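Long-range contacts in nitrite oxidoreductase subunit B (Kuenenia stuttgartiensis, PDB 7B04), which probably carries electrons, through one [3Fe-4S] and three [4Fe-4S] clusters, between the subunit that oxidises nitrite to nitrate and a heme-bearing subunit: residues 35-39 with 61-65; 347-352 with 390-394; 75-80 with 293-297. One frame throughout, in Å; residues are numbered along the deposited sequence.

Contact 1: residues 35-39 with 61-65. With SF4 (iron/sulfur cluster), chain B.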
ATOM      1  N   CYS A  35       4.645   4.861  13.043  1.00 29.07           N
ATOM      2  CA  CYS A  35       4.697   4.009  11.863  1.00 32.57           C
ATOM      3  C   CYS A  35       3.299   3.666  11.360  1.00 33.94           C
ATOM      4  O   CYS A  35       2.333   3.593  12.123  1.00 41.80           O
ATOM      5  CB  CYS A  35       5.466   2.723  12.164  1.00 40.52           C
ATOM      6  SG  CYS A  35       5.848   1.722  10.702  1.00 29.44           S
ATOM      7  N   ILE A  36       3.208   3.439  10.051  1.00 30.28           N
ATOM      8  CA  ILE A  36       1.951   3.161   9.370  1.00 32.42           C
ATOM      9  C   ILE A  36       1.967   1.830   8.635  1.00 32.89           C
ATOM     10  O   ILE A  36       0.953   1.455   8.037  1.00 32.81           O
ATOM     11  CB  ILE A  36       1.579   4.302   8.401  1.00 29.23           C
ATOM     12  CG1 ILE A  36       2.690   4.509   7.374  1.00 35.78           C
ATOM     13  CG2 ILE A  36       1.323   5.589   9.168  1.00 27.26           C
ATOM     14  CD1 ILE A  36       2.430   5.648   6.420  1.00 36.63           C
ATOM     15  N   ALA A  37       3.095   1.115   8.649  1.00 29.74           N
ATOM     16  CA  ALA A  37       3.277  -0.136   7.908  1.00 30.39           C
ATOM     17  C   ALA A  37       3.060   0.045   6.410  1.00 34.02           C
ATOM     18  O   ALA A  37       2.593  -0.868   5.727  1.00 34.07           O
ATOM     19  CB  ALA A  37       2.370  -1.247   8.441  1.00 21.10           C
ATOM     20  N   CYS A  38       3.417   1.214   5.876  1.00 28.94           N
ATOM     21  CA  CYS A  38       3.250   1.448   4.449  1.00 29.30           C
ATOM     22  C   CYS A  38       4.243   0.660   3.607  1.00 31.47           C
ATOM     23  O   CYS A  38       4.062   0.581   2.388  1.00 30.32           O
ATOM     24  CB  CYS A  38       3.378   2.941   4.138  1.00 26.33           C
ATOM     25  SG  CYS A  38       5.007   3.637   4.484  1.00 31.61           S
ATOM     26  N   GLN A  39       5.276   0.081   4.225  1.00 27.13           N
ATOM     27  CA  GLN A  39       6.302  -0.693   3.522  1.00 26.49           C
ATOM     28  C   GLN A  39       6.955   0.109   2.399  1.00 29.84           C
ATOM     29  O   GLN A  39       7.451  -0.458   1.423  1.00 28.27           O
ATOM     30  CB  GLN A  39       5.734  -2.008   2.977  1.00 23.97           C
ATOM     31  CG  GLN A  39       4.823  -2.753   3.944  1.00 26.20           C
ATOM     32  CD  GLN A  39       5.588  -3.559   4.977  1.00 29.43           C
ATOM     33  OE1 GLN A  39       6.753  -3.905   4.776  1.00 29.92           O
ATOM     34  NE2 GLN A  39       4.930  -3.870   6.087  1.00 32.04           N
ATOM     35  N   ASN A  61      14.735  -5.173   3.876  1.00 27.65           N
ATOM     36  CA  ASN A  61      13.924  -4.338   4.779  1.00 26.99           C
ATOM     37  C   ASN A  61      12.510  -4.889   4.715  1.00 29.76           C
ATOM     38  O   ASN A  61      12.030  -5.113   3.628  1.00 29.22           O
ATOM     39  CB  ASN A  61      13.950  -2.857   4.428  1.00 25.50           C
ATOM     40  CG  ASN A  61      13.070  -2.025   5.331  1.00 33.84           C
ATOM     41  OD1 ASN A  61      13.539  -1.407   6.265  1.00 48.40           O
ATOM     42  ND2 ASN A  61      11.783  -1.993   5.068  1.00 26.15           N
ATOM     43  N   ASN A  62      11.967  -5.229   5.874  1.00 27.96           N
ATOM     44  CA  ASN A  62      10.579  -5.705   6.006  1.00 28.09           C
ATOM     45  C   ASN A  62       9.992  -5.062   7.245  1.00 29.12           C
ATOM     46  O   ASN A  62      10.720  -4.863   8.164  1.00 22.94           O
ATOM     47  CB  ASN A  62      10.468  -7.224   6.090  1.00 21.89           C
ATOM     48  CG  ASN A  62      10.707  -7.792   7.464  1.00 33.48           C
ATOM     49  OD1 ASN A  62      11.812  -7.763   7.952  1.00 32.17           O
ATOM     50  ND2 ASN A  62       9.691  -8.353   8.080  1.00 44.70           N
ATOM     51  N   VAL A  63       8.721  -4.696   7.185  1.00 29.44           N
ATOM     52  CA  VAL A  63       7.967  -4.189   8.356  1.00 29.62           C
ATOM     53  C   VAL A  63       6.915  -5.253   8.623  1.00 26.23           C
ATOM     54  O   VAL A  63       6.203  -5.593   7.731  1.00 25.20           O
ATOM     55  CB  VAL A  63       7.348  -2.816   8.093  1.00 26.20           C
ATOM     56  CG1 VAL A  63       6.648  -2.293   9.314  1.00 28.46           C
ATOM     57  CG2 VAL A  63       8.406  -1.849   7.663  1.00 23.87           C
ATOM     58  N   GLU A  64       6.878  -5.747   9.842  1.00 28.89           N
ATOM     59  CA  GLU A  64       6.026  -6.861  10.229  1.00 35.17           C
ATOM     60  C   GLU A  64       5.085  -6.435  11.347  1.00 35.65           C
ATOM     61  O   GLU A  64       5.427  -5.609  12.201  1.00 28.14           O
ATOM     62  CB  GLU A  64       6.853  -8.070  10.666  1.00 30.20           C
ATOM     63  CG  GLU A  64       7.812  -7.796  11.797  1.00 35.05           C
ATOM     64  CD  GLU A  64       8.910  -8.829  11.873  1.00 37.53           C
ATOM     65  OE1 GLU A  64       9.123  -9.550  10.874  1.00 39.46           O
ATOM     66  OE2 GLU A  64       9.554  -8.929  12.936  1.00 37.52           O
ATOM     67  N   THR A  65       3.884  -7.003  11.317  1.00 37.95           N
ATOM     68  CA  THR A  65       2.838  -6.707  12.290  1.00 34.78           C
ATOM     69  C   THR A  65       3.005  -7.614  13.505  1.00 40.76           C
ATOM     70  O   THR A  65       2.719  -8.814  13.441  1.00 41.26           O
ATOM     71  CB  THR A  65       1.457  -6.895  11.667  1.00 37.90           C
ATOM     72  OG1 THR A  65       1.201  -5.839  10.732  1.00 36.36           O
ATOM     73  CG2 THR A  65       0.388  -6.897  12.742  1.00 33.07           C
TER
HETATM   74 FE1  SF4 B 503       6.186   3.313   6.396  1.00 51.16          FE
HETATM   75 FE2  SF4 B 503       8.513   1.883   6.595  1.00 49.47          FE
HETATM   76 FE3  SF4 B 503       6.987   2.336   8.824  1.00 42.55          FE
HETATM   77 FE4  SF4 B 503       8.358   4.400   7.659  1.00 45.36          FE
HETATM   78  S1  SF4 B 503       9.251   2.550   8.647  1.00 34.85           S
HETATM   79  S2  SF4 B 503       6.196   4.428   8.385  1.00 27.34           S
HETATM   80  S3  SF4 B 503       8.197   3.830   5.455  1.00 33.40           S
HETATM   81  S4  SF4 B 503       6.399   1.121   6.984  1.00 34.16           S

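Contact 2: residues 347-352 with 390-394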
ATOM      1  N   MET A 347      13.479  15.255   7.715  1.00 36.97           N
ATOM      2  CA  MET A 347      13.404  16.589   7.140  1.00 35.98           C
ATOM      3  C   MET A 347      14.393  16.788   6.002  1.00 33.98           C
ATOM      4  O   MET A 347      14.168  17.651   5.146  1.00 32.99           O
ATOM      5  CB  MET A 347      13.637  17.650   8.223  1.00 36.96           C
ATOM      6  CG  MET A 347      12.573  17.653   9.310  1.00 33.04           C
ATOM      7  SD  MET A 347      10.926  17.932   8.634  1.00 43.37           S
ATOM      8  CE  MET A 347       9.888  17.321   9.960  1.00 43.20           C
ATOM      9  N   THR A 348      15.471  16.008   5.975  1.00 40.06           N
ATOM     10  CA  THR A 348      16.442  16.032   4.893  1.00 34.21           C
ATOM     11  C   THR A 348      16.944  14.614   4.664  1.00 36.54           C
ATOM     12  O   THR A 348      16.761  13.728   5.504  1.00 41.81           O
ATOM     13  CB  THR A 348      17.621  16.966   5.200  1.00 34.06           C
ATOM     14  OG1 THR A 348      18.499  17.022   4.068  1.00 34.28           O
ATOM     15  CG2 THR A 348      18.395  16.466   6.412  1.00 34.42           C
ATOM     16  N   GLN A 349      17.591  14.406   3.521  1.00 36.54           N
ATOM     17  CA  GLN A 349      18.226  13.126   3.235  1.00 37.29           C
ATOM     18  C   GLN A 349      19.692  13.091   3.645  1.00 27.62           C
ATOM     19  O   GLN A 349      20.286  12.009   3.670  1.00 30.33           O
ATOM     20  CB  GLN A 349      18.090  12.771   1.751  1.00 32.61           C
ATOM     21  CG  GLN A 349      18.205  13.941   0.798  1.00 39.20           C
ATOM     22  CD  GLN A 349      17.567  13.651  -0.545  1.00 38.54           C
ATOM     23  OE1 GLN A 349      17.069  12.551  -0.785  1.00 24.39           O
ATOM     24  NE2 GLN A 349      17.583  14.638  -1.435  1.00 42.85           N
ATOM     25  N   THR A 350      20.285  14.239   3.958  1.00 30.13           N
ATOM     26  CA  THR A 350      21.677  14.282   4.378  1.00 32.97           C
ATOM     27  C   THR A 350      21.775  13.929   5.857  1.00 33.38           C
ATOM     28  O   THR A 350      20.950  14.359   6.668  1.00 35.53           O
ATOM     29  CB  THR A 350      22.266  15.673   4.131  1.00 30.42           C
ATOM     30  OG1 THR A 350      22.110  16.024   2.750  1.00 32.58           O
ATOM     31  CG2 THR A 350      23.743  15.708   4.496  1.00 28.28           C
ATOM     32  N   ILE A 351      22.791  13.140   6.207  1.00 33.69           N
ATOM     33  CA  ILE A 351      22.968  12.737   7.596  1.00 35.05           C
ATOM     34  C   ILE A 351      23.365  13.947   8.428  1.00 34.94           C
ATOM     35  O   ILE A 351      24.235  14.736   8.036  1.00 31.16           O
ATOM     36  CB  ILE A 351      24.014  11.618   7.708  1.00 36.65           C
ATOM     37  CG1 ILE A 351      23.542  10.365   6.971  1.00 32.70           C
ATOM     38  CG2 ILE A 351      24.292  11.287   9.167  1.00 34.16           C
ATOM     39  CD1 ILE A 351      24.600   9.291   6.853  1.00 28.99           C
ATOM     40  N   VAL A 352      22.727  14.096   9.586  1.00 38.40           N
ATOM     41  CA  VAL A 352      22.984  15.193  10.510  1.00 36.15           C
ATOM     42  C   VAL A 352      23.763  14.641  11.694  1.00 36.73           C
ATOM     43  O   VAL A 352      23.320  13.686  12.343  1.00 34.64           O
ATOM     44  CB  VAL A 352      21.680  15.862  10.974  1.00 29.41           C
ATOM     45  CG1 VAL A 352      21.963  16.787  12.134  1.00 37.88           C
ATOM     46  CG2 VAL A 352      21.026  16.613   9.827  1.00 33.15           C
ATOM     47  N   VAL A 390      22.692  21.888   7.484  1.00 30.03           N
ATOM     48  CA  VAL A 390      22.149  21.101   6.385  1.00 28.65           C
ATOM     49  C   VAL A 390      20.635  21.033   6.409  1.00 31.76           C
ATOM     50  O   VAL A 390      20.021  20.689   5.384  1.00 34.13           O
ATOM     51  CB  VAL A 390      22.760  19.682   6.388  1.00 33.04           C
ATOM     52  CG1 VAL A 390      24.264  19.758   6.137  1.00 29.56           C
ATOM     53  CG2 VAL A 390      22.487  18.999   7.704  1.00 35.99           C
ATOM     54  N   VAL A 391      19.985  21.345   7.532  1.00 35.10           N
ATOM     55  CA  VAL A 391      18.540  21.222   7.656  1.00 35.01           C
ATOM     56  C   VAL A 391      18.057  22.193   8.727  1.00 34.31           C
ATOM     57  O   VAL A 391      18.801  22.557   9.643  1.00 36.83           O
ATOM     58  CB  VAL A 391      18.132  19.765   7.984  1.00 40.06           C
ATOM     59  CG1 VAL A 391      18.513  19.407   9.415  1.00 37.18           C
ATOM     60  CG2 VAL A 391      16.648  19.553   7.741  1.00 38.59           C
ATOM     61  N   ARG A 392      16.805  22.625   8.594  1.00 32.41           N
ATOM     62  CA  ARG A 392      16.166  23.470   9.592  1.00 33.47           C
ATOM     63  C   ARG A 392      14.656  23.405   9.400  1.00 37.40           C
ATOM     64  O   ARG A 392      14.174  23.410   8.266  1.00 40.63           O
ATOM     65  CB  ARG A 392      16.655  24.919   9.482  1.00 36.84           C
ATOM     66  CG  ARG A 392      15.866  25.908  10.313  1.00 37.38           C
ATOM     67  CD  ARG A 392      16.383  27.323  10.141  1.00 38.04           C
ATOM     68  NE  ARG A 392      17.737  27.480  10.663  1.00 44.60           N
ATOM     69  CZ  ARG A 392      18.312  28.654  10.898  1.00 50.42           C
ATOM     70  NH1 ARG A 392      17.648  29.778  10.661  1.00 47.12           N
ATOM     71  NH2 ARG A 392      19.548  28.707  11.372  1.00 55.14           N
ATOM     72  N   THR A 393      13.918  23.354  10.508  1.00 30.62           N
ATOM     73  CA  THR A 393      12.462  23.346  10.449  1.00 37.78           C
ATOM     74  C   THR A 393      11.908  23.839  11.778  1.00 42.16           C
ATOM     75  O   THR A 393      12.621  23.925  12.781  1.00 42.69           O
ATOM     76  CB  THR A 393      11.915  21.953  10.116  1.00 38.76           C
ATOM     77  OG1 THR A 393      10.512  22.044   9.835  1.00 42.88           O
ATOM     78  CG2 THR A 393      12.128  21.003  11.282  1.00 33.76           C
ATOM     79  N   THR A 394      10.621  24.172  11.767  1.00 45.30           N
ATOM     80  CA  THR A 394       9.907  24.637  12.947  1.00 41.81           C
ATOM     81  C   THR A 394       9.053  23.515  13.529  1.00 38.91           C
ATOM     82  O   THR A 394       8.676  22.565  12.839  1.00 46.03           O
ATOM     83  CB  THR A 394       9.024  25.844  12.614  1.00 41.46           C
ATOM     84  OG1 THR A 394       8.059  25.477  11.620  1.00 38.68           O
ATOM     85  CG2 THR A 394       9.869  26.997  12.093  1.00 43.76           C
TER

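Contact 3: residues 75-80 with 293-297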
ATOM      1  N   TRP A  75       9.842 -15.844  12.983  1.00 35.14           N
ATOM      2  CA  TRP A  75      11.290 -15.875  13.182  1.00 32.07           C
ATOM      3  C   TRP A  75      11.690 -15.605  14.633  1.00 34.14           C
ATOM      4  O   TRP A  75      12.634 -16.220  15.141  1.00 36.79           O
ATOM      5  CB  TRP A  75      11.961 -14.855  12.259  1.00 32.23           C
ATOM      6  CG  TRP A  75      11.662 -13.451  12.669  1.00 34.79           C
ATOM      7  CD1 TRP A  75      10.581 -12.702  12.305  1.00 35.95           C
ATOM      8  CD2 TRP A  75      12.443 -12.631  13.544  1.00 34.62           C
ATOM      9  NE1 TRP A  75      10.648 -11.461  12.889  1.00 38.65           N
ATOM     10  CE2 TRP A  75      11.781 -11.393  13.657  1.00 37.66           C
ATOM     11  CE3 TRP A  75      13.639 -12.822  14.241  1.00 32.03           C
ATOM     12  CZ2 TRP A  75      12.277 -10.351  14.436  1.00 31.36           C
ATOM     13  CZ3 TRP A  75      14.130 -11.786  15.013  1.00 33.58           C
ATOM     14  CH2 TRP A  75      13.450 -10.565  15.104  1.00 37.98           C
ATOM     15  N   ASP A  76      10.994 -14.695  15.320  1.00 35.68           N
ATOM     16  CA  ASP A  76      11.364 -14.391  16.702  1.00 34.86           C
ATOM     17  C   ASP A  76      11.111 -15.587  17.612  1.00 38.73           C
ATOM     18  O   ASP A  76      11.990 -15.990  18.383  1.00 39.23           O
ATOM     19  CB  ASP A  76      10.634 -13.146  17.209  1.00 32.30           C
ATOM     20  CG  ASP A  76       9.197 -13.074  16.748  1.00 39.63           C
ATOM     21  OD1 ASP A  76       8.616 -14.130  16.421  1.00 51.60           O
ATOM     22  OD2 ASP A  76       8.643 -11.952  16.724  1.00 38.26           O
ATOM     23  N   VAL A  77       9.912 -16.171  17.533  1.00 36.97           N
ATOM     24  CA  VAL A  77       9.554 -17.257  18.441  1.00 39.31           C
ATOM     25  C   VAL A  77      10.449 -18.469  18.204  1.00 38.19           C
ATOM     26  O   VAL A  77      10.827 -19.172  19.150  1.00 36.26           O
ATOM     27  CB  VAL A  77       8.057 -17.597  18.306  1.00 39.38           C
ATOM     28  CG1 VAL A  77       7.239 -16.339  18.496  1.00 37.30           C
ATOM     29  CG2 VAL A  77       7.749 -18.226  16.958  1.00 39.55           C
ATOM     30  N   LYS A  78      10.800 -18.734  16.942  1.00 37.55           N
ATOM     31  CA  LYS A  78      11.652 -19.879  16.635  1.00 37.87           C
ATOM     32  C   LYS A  78      13.020 -19.736  17.290  1.00 32.69           C
ATOM     33  O   LYS A  78      13.547 -20.698  17.862  1.00 27.49           O
ATOM     34  CB  LYS A  78      11.793 -20.042  15.121  1.00 28.57           C
ATOM     35  CG  LYS A  78      10.554 -20.594  14.431  1.00 25.50           C
ATOM     36  CD  LYS A  78      10.773 -20.749  12.934  1.00 27.59           C
ATOM     37  CE  LYS A  78      11.299 -22.132  12.590  1.00 24.78           C
ATOM     38  NZ  LYS A  78      10.214 -23.152  12.599  1.00 31.95           N
ATOM     39  N   THR A  79      13.613 -18.543  17.214  1.00 33.56           N
ATOM     40  CA  THR A  79      14.924 -18.314  17.813  1.00 34.50           C
ATOM     41  C   THR A  79      14.833 -18.162  19.328  1.00 35.23           C
ATOM     42  O   THR A  79      15.703 -18.654  20.056  1.00 34.95           O
ATOM     43  CB  THR A  79      15.577 -17.080  17.189  1.00 37.90           C
ATOM     44  OG1 THR A  79      15.728 -17.281  15.778  1.00 48.88           O
ATOM     45  CG2 THR A  79      16.945 -16.827  17.805  1.00 29.86           C
ATOM     46  N   LEU A  80      13.787 -17.496  19.822  1.00 35.02           N
ATOM     47  CA  LEU A  80      13.633 -17.317  21.264  1.00 32.19           C
ATOM     48  C   LEU A  80      13.435 -18.645  21.984  1.00 34.36           C
ATOM     49  O   LEU A  80      13.735 -18.739  23.179  1.00 37.27           O
ATOM     50  CB  LEU A  80      12.459 -16.380  21.560  1.00 27.25           C
ATOM     51  CG  LEU A  80      12.690 -14.877  21.374  1.00 27.96           C
ATOM     52  CD1 LEU A  80      11.376 -14.120  21.484  1.00 32.13           C
ATOM     53  CD2 LEU A  80      13.698 -14.350  22.384  1.00 35.41           C
ATOM     54  N   LEU A 293      16.431  -4.086  19.486  1.00 28.73           N
ATOM     55  CA  LEU A 293      15.517  -5.193  19.237  1.00 30.46           C
ATOM     56  C   LEU A 293      16.130  -6.495  19.737  1.00 31.89           C
ATOM     57  O   LEU A 293      17.194  -6.908  19.263  1.00 36.35           O
ATOM     58  CB  LEU A 293      15.195  -5.295  17.747  1.00 25.08           C
ATOM     59  CG  LEU A 293      14.292  -6.457  17.337  1.00 25.72           C
ATOM     60  CD1 LEU A 293      12.920  -6.299  17.968  1.00 27.77           C
ATOM     61  CD2 LEU A 293      14.185  -6.549  15.823  1.00 28.48           C
ATOM     62  N   TYR A 294      15.440  -7.147  20.676  1.00 31.29           N
ATOM     63  CA  TYR A 294      15.848  -8.405  21.290  1.00 31.52           C
ATOM     64  C   TYR A 294      17.324  -8.387  21.681  1.00 37.84           C
ATOM     65  O   TYR A 294      18.132  -9.106  21.079  1.00 39.78           O
ATOM     66  CB  TYR A 294      15.569  -9.580  20.349  1.00 29.41           C
ATOM     67  CG  TYR A 294      14.097  -9.876  20.118  1.00 35.31           C
ATOM     68  CD1 TYR A 294      13.296 -10.372  21.139  1.00 34.08           C
ATOM     69  CD2 TYR A 294      13.513  -9.672  18.873  1.00 33.22           C
ATOM     70  CE1 TYR A 294      11.957 -10.647  20.932  1.00 38.50           C
ATOM     71  CE2 TYR A 294      12.172  -9.944  18.656  1.00 30.35           C
ATOM     72  CZ  TYR A 294      11.399 -10.432  19.689  1.00 35.56           C
ATOM     73  OH  TYR A 294      10.067 -10.706  19.482  1.00 33.50           O
ATOM     74  N   PRO A 295      17.713  -7.604  22.693  1.00 37.44           N
ATOM     75  CA  PRO A 295      19.094  -7.686  23.182  1.00 38.04           C
ATOM     76  C   PRO A 295      19.407  -9.015  23.827  1.00 37.54           C
ATOM     77  O   PRO A 295      20.584  -9.299  24.079  1.00 35.61           O
ATOM     78  CB  PRO A 295      19.183  -6.536  24.193  1.00 30.76           C
ATOM     79  CG  PRO A 295      17.780  -6.359  24.670  1.00 36.22           C
ATOM     80  CD  PRO A 295      16.891  -6.678  23.495  1.00 34.38           C
ATOM     81  N   GLN A 296      18.391  -9.838  24.104  1.00 36.44           N
ATOM     82  CA  GLN A 296      18.605 -11.186  24.630  1.00 35.76           C
ATOM     83  C   GLN A 296      19.563 -11.987  23.769  1.00 40.70           C
ATOM     84  O   GLN A 296      20.373 -12.762  24.297  1.00 39.97           O
ATOM     85  CB  GLN A 296      17.274 -11.927  24.698  1.00 37.48           C
ATOM     86  CG  GLN A 296      16.209 -11.310  25.576  1.00 45.12           C
ATOM     87  CD  GLN A 296      15.218 -10.478  24.788  1.00 48.80           C
ATOM     88  OE1 GLN A 296      14.883 -10.813  23.660  1.00 52.64           O
ATOM     89  NE2 GLN A 296      14.749  -9.378  25.380  1.00 47.97           N
ATOM     90  N   PHE A 297      19.494 -11.798  22.450  1.00 38.95           N
ATOM     91  CA  PHE A 297      20.322 -12.566  21.529  1.00 34.04           C
ATOM     92  C   PHE A 297      21.814 -12.330  21.747  1.00 38.95           C
ATOM     93  O   PHE A 297      22.622 -13.247  21.541  1.00 38.81           O
ATOM     94  CB  PHE A 297      19.910 -12.246  20.096  1.00 38.44           C
ATOM     95  CG  PHE A 297      18.493 -12.656  19.773  1.00 33.17           C
ATOM     96  CD1 PHE A 297      17.863 -13.654  20.500  1.00 34.86           C
ATOM     97  CD2 PHE A 297      17.791 -12.040  18.752  1.00 35.72           C
ATOM     98  CE1 PHE A 297      16.567 -14.033  20.211  1.00 35.58           C
ATOM     99  CE2 PHE A 297      16.494 -12.415  18.453  1.00 35.65           C
ATOM    100  CZ  PHE A 297      15.881 -13.416  19.188  1.00 36.26           C
TER

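Contact 1: residues 35-39 with 61-65
Asn61 opens the second segment on the side of a second [4Fe-4S] cluster, whose pocket it helps to line. Asn62 begins the strand; its CA-to-CB bond points away from the cysteine loop, and its ND2 donates to Glu64 OE1 at 3.1 Å. Val63 is the centre of the contact. Val63 N donates to Gln39 OE1 (3.2 Å) and Val63 O accepts from Gln39 NE2 (2.7 Å, 167° at the hydrogen), so one side-chain amide pairs with both backbone polar groups of a single strand residue. The m,m rotamer of Gln39 brings the amide there, although CA-to-CB leaves sideways. Val63 CG1 packs 4.3 Å from Cys35 SG and 4.2 Å from Ala37 CA, while its CG2 lies 3.6 Å from cluster sulfur S4. The loop carries part of the CxxCxxC motif of a ferredoxin-type site: Cys35 SG binds FE3 and Cys38 SG binds FE1, each at 2.3 Å, with Cys41 and Cys262 completing the ligands. Val63 thus forms an apolar wall of the cluster pocket. The CA-to-CB bond of Glu64 points away, and its OE2 forms a salt bridge with Arg173; Thr65 ends the segment beside Tyr170. Strand 62-66 pairs antiparallel with 169-173, while Gln39 is the N-cap residue of helix 40-46, whose Cys41 also touches Val63.

Contact 2: residues 347-352 with 390-394
This is an apolar, partly buried side-chain contact between the loop leading from helix 336-342 to strand 354-358 and strand 389-394 of the C-terminal antiparallel sheet. No hydrogen bond joins the segments, and the nearest CA pair, Thr348 and Val391, is 6.2 Å apart. Val352 CG2 reaches both Val390 CG2 (3.5 Å) and Val391 CG1 (3.8 Å). Adjacent strand residues can both point toward the loop because Val390 and Val391 face Gly382 together in a classic beta bulge. Further along, Met347 CB meets Val391 CG2 at 3.6 Å, Met347 CG lies 3.9 Å from Thr393 CG2, and Thr348 CG2 packs 3.7 Å from Val391 CB. The threonines therefore contribute methyls here, while Thr393 OG1 bonds to Asn109 of subunit A, a chain whose Arg108 and Asn111 also donate hydrogen bonds to Met347 O. With 313 Å² buried, loop and strand are held together by van der Waals packing of aliphatic groups, while the strand bonds through its backbone to strand 371-383 and the loop to Pro253 and Glu255.

Contact 3: residues 75-80 with 293-297
Side-chain rotamers bridge most of the gap between helix 75-81 and the loop joining strands 291-292 and 303-306, since the nearest CA pairs, Leu80 with Phe297 and Asp76 with Tyr294, are 8.2 and 8.8 Å apart. Trp75, in the first helical turn, adopts chi1 p (69°). Its CA-to-CB bond points sideways, yet Trp75 CH2 comes to 3.8 Å from Tyr294 CE2 and 4.1 Å from Leu293 CD2, and Trp75 CZ3 to 4.2 Å from Phe297 CE2. The six-membered ring of Trp75 and the Tyr294 ring lie 5.8 Å apart between centroids, with perpendicular planes in an oblique pairing. Leu80, in its m,t rotamer, sends CD1 to 3.6 Å from Tyr294 CE1 and CD2 to 3.6 Å from Phe297 CE1. Both aromatic residues of 293-297 have chi1 m, and Phe297 CE1 receives Thr79 CG2 at 3.7 Å. Phe297 also meets Tyr220 edge-to-face, its side chain about 8 Å from a bound SF4 cluster. Tyr294 OH gives a weak hydrogen bond to Asp76 OD2 (3.3 Å), whose stronger partner is Lys66, while Trp75 NE1 bonds to Glu64. The chemistry is that of a buried aromatic and aliphatic interface: apolar contacts predominate, and the one polar link is weak.

Contacts 1 and 3 are fully buried among their touching residues, whereas contact 2 is only partly so and lies at the C-terminal sheet, its centre 20 Å from that of the chain. Contacts 1 and 3 meet directly: Glu64 OE2 lies 2.8 Å from Trp75 NE1, and strand 62-66 is followed in sequence by helix 75-81. Contact 2 shares no element with them; its nearest atoms are about 14 Å from contact 1 and about 20 Å from contact 3. Contact 1 combines cluster ligation by 35-39 with an amide-to-backbone pair, contact 3 aromatic and aliphatic packing with one weak hydrogen bond; contact 2 has aliphatic packing without a hydrogen bond between its segments. All three border subunit A.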